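Local structure of FKBO (Streptomyces hygroscopicus, 4BPS) at residues H213-T218 with A246-H251; P207-A212 with L267-R272. The protein hydrolyses chorismate to pyruvate and a dihydroxycyclohexadiene carboxylic acid, a step in making the immunosuppressants FK506 and FK520. One frame throughout, in Å; residues are numbered along the deposited sequence. Where two conformers were deposited one is given.

Interaction 1 (H213-T218 with A246-H251); sequences HHYPTT and AGILGH. With 3EB (3-(2-carboxyethyl)benzoic acid), chain B.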
loop_
_atom_site.group_PDB
_atom_site.type_symbol
_atom_site.label_atom_id
_atom_site.label_comp_id
_atom_site.label_asym_id
_atom_site.label_seq_id
_atom_site.Cartn_x
_atom_site.Cartn_y
_atom_site.Cartn_z
ATOM N N HIS A 213 -15.266 -3.896 -0.539
ATOM C CA HIS A 213 -16.036 -4.606 0.484
ATOM C C HIS A 213 -17.435 -4.991 0.025
ATOM O O HIS A 213 -18.172 -5.635 0.767
ATOM C CB HIS A 213 -16.030 -3.879 1.837
ATOM C CG HIS A 213 -16.773 -2.593 1.890
ATOM N ND1 HIS A 213 -16.192 -1.376 1.582
ATOM C CD2 HIS A 213 -18.030 -2.329 2.320
ATOM C CE1 HIS A 213 -17.090 -0.422 1.776
ATOM N NE2 HIS A 213 -18.208 -0.968 2.228
ATOM N N HIS A 214 -17.767 -4.641 -1.224
ATOM C CA HIS A 214 -18.991 -5.124 -1.885
ATOM C C HIS A 214 -18.730 -6.306 -2.813
ATOM O O HIS A 214 -19.656 -6.758 -3.489
ATOM C CB HIS A 214 -19.649 -3.994 -2.693
ATOM C CG HIS A 214 -20.147 -2.871 -1.852
ATOM N ND1 HIS A 214 -20.605 -1.691 -2.398
ATOM C CD2 HIS A 214 -20.269 -2.743 -0.513
ATOM C CE1 HIS A 214 -20.976 -0.875 -1.426
ATOM N NE2 HIS A 214 -20.789 -1.492 -0.272
ATOM N N TYR A 215 -17.507 -6.810 -2.878
ATOM C CA TYR A 215 -17.247 -7.970 -3.706
ATOM C C TYR A 215 -18.171 -9.134 -3.325
ATOM O O TYR A 215 -18.467 -9.353 -2.153
ATOM C CB TYR A 215 -15.810 -8.453 -3.573
ATOM C CG TYR A 215 -14.718 -7.695 -4.328
ATOM C CD1 TYR A 215 -14.976 -6.537 -5.071
ATOM C CD2 TYR A 215 -13.417 -8.157 -4.292
ATOM C CE1 TYR A 215 -13.953 -5.897 -5.731
ATOM C CE2 TYR A 215 -12.378 -7.515 -4.931
ATOM C CZ TYR A 215 -12.641 -6.376 -5.648
ATOM O OH TYR A 215 -11.630 -5.669 -6.299
ATOM N N PRO A 216 -18.545 -9.947 -4.318
ATOM C CA PRO A 216 -19.419 -11.090 -4.044
ATOM C C PRO A 216 -18.655 -12.197 -3.314
ATOM O O PRO A 216 -17.419 -12.189 -3.205
ATOM C CB PRO A 216 -19.841 -11.531 -5.448
ATOM C CG PRO A 216 -18.691 -11.136 -6.325
ATOM C CD PRO A 216 -18.220 -9.830 -5.754
ATOM N N THR A 217 -19.399 -13.188 -2.847
ATOM C CA THR A 217 -18.801 -14.141 -1.925
ATOM C C THR A 217 -17.862 -15.128 -2.601
ATOM O O THR A 217 -17.150 -15.846 -1.912
ATOM C CB THR A 217 -19.864 -14.907 -1.123
ATOM O OG1 THR A 217 -20.661 -15.670 -2.027
ATOM C CG2 THR A 217 -20.741 -13.962 -0.308
ATOM N N THR A 218 -17.830 -15.143 -3.930
ATOM C CA THR A 218 -16.803 -15.885 -4.642
ATOM C C THR A 218 -15.409 -15.601 -4.084
ATOM O O THR A 218 -14.568 -16.486 -4.066
ATOM C CB THR A 218 -16.797 -15.481 -6.129
ATOM O OG1 THR A 218 -18.136 -15.361 -6.619
ATOM C CG2 THR A 218 -16.013 -16.490 -6.937
ATOM N N ALA A 246 -5.195 -3.232 -10.319
ATOM C CA ALA A 246 -5.122 -4.438 -11.129
ATOM C C ALA A 246 -5.950 -4.322 -12.402
ATOM O O ALA A 246 -6.741 -3.377 -12.585
ATOM C CB ALA A 246 -5.639 -5.626 -10.320
ATOM N N GLY A 247 -5.783 -5.324 -13.269
ATOM C CA GLY A 247 -6.587 -5.467 -14.481
ATOM C C GLY A 247 -7.931 -6.123 -14.184
ATOM O O GLY A 247 -8.142 -7.321 -14.475
ATOM N N ILE A 248 -8.813 -5.324 -13.590
ATOM C CA ILE A 248 -10.147 -5.729 -13.198
ATOM C C ILE A 248 -11.155 -4.729 -13.790
ATOM O O ILE A 248 -10.861 -3.526 -13.903
ATOM C CB ILE A 248 -10.248 -5.749 -11.631
ATOM C CG1 ILE A 248 -9.637 -7.032 -11.049
ATOM C CG2 ILE A 248 -11.673 -5.624 -11.132
ATOM C CD1 ILE A 248 -9.367 -6.979 -9.540
ATOM N N LEU A 249 -12.328 -5.234 -14.153
ATOM C CA LEU A 249 -13.460 -4.381 -14.535
ATOM C C LEU A 249 -14.664 -4.921 -13.747
ATOM O O LEU A 249 -14.930 -6.132 -13.727
ATOM C CB LEU A 249 -13.618 -4.269 -16.058
ATOM C CG LEU A 249 -12.449 -3.514 -16.761
ATOM C CD1 LEU A 249 -12.615 -3.586 -18.270
ATOM C CD2 LEU A 249 -12.149 -2.021 -16.320
ATOM N N GLY A 250 -15.373 -4.046 -13.048
ATOM C CA GLY A 250 -16.361 -4.488 -12.072
ATOM C C GLY A 250 -15.593 -5.109 -10.919
ATOM O O GLY A 250 -14.721 -4.439 -10.338
ATOM N N HIS A 251 -15.861 -6.387 -10.605
ATOM C CA HIS A 251 -15.000 -7.139 -9.695
ATOM C C HIS A 251 -14.135 -8.146 -10.445
ATOM O O HIS A 251 -13.328 -8.832 -9.822
ATOM C CB HIS A 251 -15.793 -7.874 -8.607
ATOM C CG HIS A 251 -16.773 -8.861 -9.155
ATOM N ND1 HIS A 251 -16.394 -10.041 -9.766
ATOM C CD2 HIS A 251 -18.122 -8.795 -9.232
ATOM C CE1 HIS A 251 -17.479 -10.658 -10.193
ATOM N NE2 HIS A 251 -18.536 -9.923 -9.887
HETATM C C 3EB B . -8.359 -5.803 -6.361
HETATM O O 3EB B . -9.149 -6.407 -5.628
HETATM C CA 3EB B . -6.957 -6.290 -6.597
HETATM O OAB 3EB B . -6.536 -6.634 -0.117
HETATM O OAD 3EB B . -5.533 -4.742 0.462
HETATM C CAE 3EB B . -5.721 -4.402 -4.551
HETATM C CAF 3EB B . -5.455 -3.477 -3.548
HETATM C CAG 3EB B . -6.044 -5.721 -4.230
HETATM C CAH 3EB B . -5.495 -3.855 -2.217
HETATM C CAL 3EB B . -5.969 -5.567 -0.427
HETATM C CAM 3EB B . -6.100 -6.079 -2.883
HETATM C CAN 3EB B . -5.847 -5.155 -1.869
HETATM O OXT 3EB B . -8.700 -4.747 -7.021
HETATM C C2 3EB B . -6.284 -6.778 -5.297
#
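The chorismate pocket of FKBO, occupied here by 3-(2-carboxyethyl)benzoic acid, has Y215 and I248 in its wall; both reach the ligand's propionate carboxylate, while the two segments pack on each other mainly through H251 against Y215 and P216. The phenol of Y215, a substrate-binding residue, donates OH to the ligand O at 2.7 Å, and that oxygen lies at the ring edge, in the plane of the ring. From the other segment comes the longer branch of I248: in the conformer given, CD1 lies 3.4 Å from the ligand OXT and I248 CD1 is 4.2 Å from Y215 OH, placing a methyl group beside the carboxylate. R228 NH2 is also bonded to Y215 OH. Nearer the surface, H251 lies against the CD1/CE1 flank of the Y215 ring. Its CB makes an off-centre CH-pi contact, 4.3 Å from the centroid of the Y215 ring. With chi1 at 60°, CG lies between the backbone N and carbonyl carbon, and the imidazole presents one face to P216, whose CG stands 3.8 Å from the H251 ring centroid. Y219 OH bonds H251 ND1. With H251 replaced by an alanine, P216 would probably lose the ring face it packs on and Y219 OH its imidazole partner. Y215 thus belongs to the FkbO substrate site, where it joins Y155, R162 and R228, all substrate-binding residues, in hydrogen-bonding the ligand.

Interaction 2 (P207-A212 with L267-R272); sequences PAVLTA and LDNMAR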
loop_
_atom_site.group_PDB
_atom_site.type_symbol
_atom_site.label_atom_id
_atom_site.label_comp_id
_atom_site.label_asym_id
_atom_site.label_seq_id
_atom_site.Cartn_x
_atom_site.Cartn_y
_atom_site.Cartn_z
ATOM N N PRO A 207 -15.162 4.558 -10.879
ATOM C CA PRO A 207 -16.525 4.322 -11.399
ATOM C C PRO A 207 -16.849 3.037 -12.179
ATOM O O PRO A 207 -18.024 2.715 -12.419
ATOM C CB PRO A 207 -16.718 5.500 -12.371
ATOM C CG PRO A 207 -15.790 6.484 -12.041
ATOM C CD PRO A 207 -14.630 5.856 -11.326
ATOM N N ALA A 208 -15.825 2.346 -12.630
ATOM C CA ALA A 208 -16.017 1.066 -13.356
ATOM C C ALA A 208 -15.467 -0.128 -12.576
ATOM O O ALA A 208 -15.276 -1.210 -13.158
ATOM C CB ALA A 208 -15.370 1.151 -14.733
ATOM N N VAL A 209 -15.219 0.064 -11.276
ATOM C CA VAL A 209 -14.690 -1.016 -10.442
ATOM C C VAL A 209 -15.546 -1.087 -9.197
ATOM O O VAL A 209 -15.839 -0.065 -8.566
ATOM C CB VAL A 209 -13.195 -0.793 -10.102
ATOM C CG1 VAL A 209 -12.692 -1.828 -9.101
ATOM C CG2 VAL A 209 -12.354 -0.877 -11.392
ATOM N N LEU A 210 -15.960 -2.299 -8.850
ATOM C CA LEU A 210 -16.808 -2.490 -7.694
ATOM C C LEU A 210 -16.029 -2.187 -6.405
ATOM O O LEU A 210 -14.885 -2.601 -6.241
ATOM C CB LEU A 210 -17.308 -3.940 -7.680
ATOM C CG LEU A 210 -18.351 -4.309 -6.618
ATOM C CD1 LEU A 210 -19.636 -3.486 -6.733
ATOM C CD2 LEU A 210 -18.657 -5.798 -6.701
ATOM N N THR A 211 -16.676 -1.494 -5.472
ATOM C CA THR A 211 -16.092 -1.254 -4.150
ATOM C C THR A 211 -15.695 -2.575 -3.508
ATOM O O THR A 211 -16.489 -3.527 -3.488
ATOM C CB THR A 211 -17.109 -0.493 -3.310
ATOM O OG1 THR A 211 -17.269 0.807 -3.894
ATOM C CG2 THR A 211 -16.683 -0.325 -1.869
ATOM N N ALA A 212 -14.462 -2.635 -3.003
ATOM C CA ALA A 212 -13.867 -3.900 -2.554
ATOM C C ALA A 212 -14.761 -4.623 -1.548
ATOM O O ALA A 212 -14.981 -5.836 -1.676
ATOM C CB ALA A 212 -12.464 -3.648 -1.998
ATOM N N LEU A 267 -3.384 0.342 -15.780
ATOM C CA LEU A 267 -3.033 1.740 -16.016
ATOM C C LEU A 267 -4.280 2.561 -16.367
ATOM O O LEU A 267 -4.408 3.698 -15.934
ATOM C CB LEU A 267 -1.964 1.820 -17.097
ATOM C CG LEU A 267 -0.583 1.316 -16.663
ATOM C CD1 LEU A 267 0.315 1.118 -17.899
ATOM C CD2 LEU A 267 0.050 2.271 -15.688
ATOM N N ASP A 268 -5.188 1.991 -17.174
ATOM C CA ASP A 268 -6.456 2.665 -17.455
ATOM C C ASP A 268 -7.229 2.938 -16.167
ATOM O O ASP A 268 -7.817 4.011 -16.008
ATOM C CB ASP A 268 -7.371 1.827 -18.354
ATOM C CG ASP A 268 -6.880 1.656 -19.769
ATOM O OD1 ASP A 268 -5.964 2.369 -20.215
ATOM O OD2 ASP A 268 -7.468 0.764 -20.439
ATOM N N ASN A 269 -7.263 1.958 -15.261
ATOM C CA ASN A 269 -7.982 2.137 -14.002
ATOM C C ASN A 269 -7.325 3.236 -13.167
ATOM O O ASN A 269 -8.009 4.088 -12.568
ATOM C CB ASN A 269 -8.005 0.835 -13.213
ATOM C CG ASN A 269 -9.122 -0.112 -13.669
ATOM O OD1 ASN A 269 -10.200 0.335 -14.054
ATOM N ND2 ASN A 269 -8.897 -1.423 -13.534
HETATM N N MSE A 270 -5.993 3.267 -13.126
HETATM C CA MSE A 270 -5.296 4.317 -12.405
HETATM C C MSE A 270 -5.638 5.687 -13.002
HETATM O O MSE A 270 -5.903 6.638 -12.263
HETATM C CB MSE A 270 -3.792 4.035 -12.462
HETATM C CG MSE A 270 -2.933 5.122 -11.858
HETATM SE SE MSE A 270 -1.036 4.659 -11.796
HETATM C CE MSE A 270 -1.026 3.633 -10.141
ATOM N N ALA A 271 -5.637 5.785 -14.336
ATOM C CA ALA A 271 -5.958 7.060 -14.991
ATOM C C ALA A 271 -7.384 7.476 -14.684
ATOM O O ALA A 271 -7.656 8.657 -14.488
ATOM C CB ALA A 271 -5.735 6.965 -16.490
ATOM N N ARG A 272 -8.298 6.518 -14.606
ATOM C CA ARG A 272 -9.694 6.863 -14.347
ATOM C C ARG A 272 -9.859 7.391 -12.925
ATOM O O ARG A 272 -10.578 8.365 -12.695
ATOM C CB ARG A 272 -10.621 5.671 -14.584
ATOM C CG ARG A 272 -12.075 6.115 -14.643
ATOM C CD ARG A 272 -13.072 4.978 -14.804
ATOM N NE ARG A 272 -12.675 4.168 -15.936
ATOM C CZ ARG A 272 -12.059 3.001 -15.834
ATOM N NH1 ARG A 272 -11.657 2.370 -16.924
ATOM N NH2 ARG A 272 -11.840 2.452 -14.649
#
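N269, the first residue of helix segment 267-272 to touch segment 207-212, brings its amide up to V209. Its CG is anti to the carbonyl carbon (chi1 -83°), and the side chain crosses that of V209 at about a right angle, bringing OD1 within 3.6 Å of V209 CG2. The valine methyl therefore packs against an amide whose polar atoms are engaged by other groups. On one side of the amide group, ND2 bonds the backbone oxygens of A246 and I248, fastening the helix to strand 239-249; on the other, OD1 accepts from N206 ND2 as well as from R272. Within the YjgF-type fold of this enzyme, helix 259-274, tied to strand 239-249 through N269, thus also packs against loop 207-212, whose V209 touches the substrate-binding R228. One turn further along, R272 carries the rest of the interface. Its NH2 donates to N269 OD1 over 2.7 Å, with an N-H...O angle of 159°; the acceptor lies in the guanidinium plane and the donor in the carbonyl plane, yet the two planes are turned nearly at right angles about the bond. NH2 has a second partner in N206 OD1, which should further limit rotation of the guanidinium. The turn about CG-CD (chi3 -52°) folds the guanidinium back to N269, while R272 CD, at the bend itself, lies 3.9 Å from P207 CD as the two side chains slide past each other. A208 CB rests over one guanidinium face, 3.8 Å from R272 NH2, whereas D268 O lies over the opposite face.

In the fold
Running from the N terminus, the chain leaves strand 201-204 and enters the long loop that leads to strand 229-232. Its first part, 207-212, takes part in interaction 2, and 213-218, directly following, in interaction 1. The chain then passes through strand 229-232 into strand 239-249, where 246-251 closes the shorter loop of interaction 1. Only later does helix 259-274 close the longer loop of interaction 2, which encloses the first. The two meet through the backbone: G250 N lies 2.8 Å from A208 O, and G250 O lies 2.9 Å from L210 N, both probable hydrogen bonds. Loop, strand end and helix are thereby joined beside the ligand pocket.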